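Local coordinates for protein putative hydrogenase (Pyrococcus furiosus, PDB 3LYU) that probably serves as an oxidoreductase that uses FAD and a [2Fe-2S] cluster, represented here by an alpha/beta domain cut from the longer protein, at residues E125-E129 against Y130-M134. Residues are numbered along the deposited sequence; the frame is centred on the assembly and turned at random.
Sequences EVVKE and YGVPM
Val126 meets Tyr130 one turn further along, where helix 117-130 gives way to the loop before strand 134-136. Val126 O lies at the edge of the tyrosine ring, near the ring plane and 3.0 Å from Tyr130 CD1, while Val126 CG1 stands 4.4 Å from Tyr130 CE1 in a looser apolar contact. Val127 O accepts the N-H of Tyr130 N at 3.0 Å, a three-residue, 3-10-like spacing. Val127 O also takes a weak, bent bond from Gly131 N at 3.3 Å. Gly131 is the first residue to leave helical geometry, with positive phi (77°), a backbone shape that favours glycine. A chi1 of -180° puts Val127 CG1 beside the chain after the turn, 3.9 Å from Val132 CB and 4.3 Å from CB of Met134, a selenomethionine. Lys128 curls back along the helix into a salt bridge, Lys128 NZ to Glu125 OE1 at 2.9 Å, the ammonium meeting OE1 40° out of the carboxylate plane. The aliphatic part of Glu129 lies against the Tyr130 ring, Glu129 CG 3.7 Å from Tyr130 CE1. Val126 and Tyr130 pack against helix 84-104 through Leu103, and Tyr130 OH makes a weak hydrogen bond to Arg100. Exchanging Tyr130 for alanine removes ring and hydroxyl, which would probably leave Val126 CG1 and Glu129 CG without this apolar neighbour and Arg100 without a weak partner. Val127, Val132 and Met134 instead touch Val111 of strand 110-114, and the glycine exit ends the helix of a beta-alpha-beta crossover linking parallel neighbours 110-114 and 134-136.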
loop_
_atom_site.group_PDB
_atom_site.type_symbol
_atom_site.label_atom_id
_atom_site.label_comp_id
_atom_site.label_asym_id
_atom_site.label_seq_id
_atom_site.Cartn_x
_atom_site.Cartn_y
_atom_site.Cartn_z
ATOM N N GLU B 125 1.968 9.696 -20.876
ATOM C CA GLU B 125 2.785 9.496 -22.065
ATOM C C GLU B 125 3.513 10.795 -22.434
ATOM O O GLU B 125 4.681 10.785 -22.830
ATOM C CB GLU B 125 1.909 9.054 -23.242
ATOM C CG GLU B 125 0.942 7.909 -22.931
ATOM C CD GLU B 125 1.614 6.698 -22.287
ATOM O OE1 GLU B 125 2.696 6.284 -22.767
ATOM O OE2 GLU B 125 1.046 6.152 -21.305
ATOM N N VAL B 126 2.802 11.910 -22.305
ATOM C CA VAL B 126 3.352 13.218 -22.616
ATOM C C VAL B 126 4.422 13.603 -21.601
ATOM O O VAL B 126 5.417 14.250 -21.942
ATOM C CB VAL B 126 2.236 14.301 -22.616
ATOM C CG1 VAL B 126 2.839 15.683 -22.822
ATOM C CG2 VAL B 126 1.236 14.007 -23.702
ATOM N N VAL B 127 4.218 13.194 -20.356
ATOM C CA VAL B 127 5.148 13.524 -19.288
ATOM C C VAL B 127 6.423 12.702 -19.320
ATOM O O VAL B 127 7.511 13.248 -19.152
ATOM C CB VAL B 127 4.477 13.372 -17.910
ATOM C CG1 VAL B 127 5.441 13.727 -16.820
ATOM C CG2 VAL B 127 3.282 14.278 -17.832
ATOM N N LYS B 128 6.294 11.394 -19.531
ATOM C CA LYS B 128 7.469 10.526 -19.581
ATOM C C LYS B 128 8.331 10.983 -20.758
ATOM O O LYS B 128 9.529 10.703 -20.831
ATOM C CB LYS B 128 7.052 9.061 -19.768
ATOM C CG LYS B 128 6.238 8.795 -21.035
ATOM C CD LYS B 128 6.718 7.539 -21.777
ATOM C CE LYS B 128 6.444 6.251 -21.008
ATOM N NZ LYS B 128 5.062 5.756 -21.236
ATOM N N GLU B 129 7.700 11.714 -21.667
ATOM C CA GLU B 129 8.350 12.232 -22.858
ATOM C C GLU B 129 9.380 13.313 -22.542
ATOM O O GLU B 129 10.398 13.422 -23.223
ATOM C CB GLU B 129 7.287 12.815 -23.788
ATOM C CG GLU B 129 7.779 13.192 -25.182
ATOM C CD GLU B 129 7.634 12.052 -26.179
ATOM O OE1 GLU B 129 8.155 10.948 -25.901
ATOM O OE2 GLU B 129 6.999 12.262 -27.236
ATOM N N TYR B 130 9.109 14.106 -21.505
ATOM C CA TYR B 130 9.990 15.214 -21.115
ATOM C C TYR B 130 10.887 15.012 -19.893
ATOM O O TYR B 130 11.643 15.911 -19.526
ATOM C CB TYR B 130 9.155 16.488 -20.915
ATOM C CG TYR B 130 8.514 16.982 -22.191
ATOM C CD1 TYR B 130 7.535 16.231 -22.839
ATOM C CD2 TYR B 130 8.932 18.171 -22.785
ATOM C CE1 TYR B 130 6.996 16.647 -24.045
ATOM C CE2 TYR B 130 8.401 18.596 -23.991
ATOM C CZ TYR B 130 7.437 17.829 -24.618
ATOM O OH TYR B 130 6.926 18.240 -25.829
ATOM N N GLY B 131 10.800 13.845 -19.262
ATOM C CA GLY B 131 11.626 13.572 -18.096
ATOM C C GLY B 131 11.155 14.225 -16.806
ATOM O O GLY B 131 11.949 14.403 -15.871
ATOM N N VAL B 132 9.873 14.594 -16.759
ATOM C CA VAL B 132 9.280 15.215 -15.566
ATOM C C VAL B 132 8.592 14.140 -14.710
ATOM O O VAL B 132 7.794 13.358 -15.218
ATOM C CB VAL B 132 8.232 16.301 -15.943
ATOM C CG1 VAL B 132 7.583 16.856 -14.683
ATOM C CG2 VAL B 132 8.896 17.419 -16.730
ATOM N N PRO B 133 8.906 14.082 -13.405
ATOM C CA PRO B 133 8.299 13.086 -12.509
ATOM C C PRO B 133 6.803 13.302 -12.312
ATOM O O PRO B 133 6.342 14.439 -12.288
ATOM C CB PRO B 133 9.087 13.267 -11.213
ATOM C CG PRO B 133 9.460 14.718 -11.247
ATOM C CD PRO B 133 9.873 14.923 -12.679
HETATM N N MSE B 134 6.048 12.215 -12.158
HETATM C CA MSE B 134 4.604 12.334 -11.992
HETATM C C MSE B 134 3.993 11.606 -10.780
HETATM O O MSE B 134 4.565 10.651 -10.254
HETATM C CB MSE B 134 3.908 11.854 -13.274
HETATM C CG MSE B 134 2.458 12.316 -13.406
HETATM SE SE MSE B 134 1.489 11.552 -14.902
HETATM C CE MSE B 134 -0.036 10.790 -13.949
#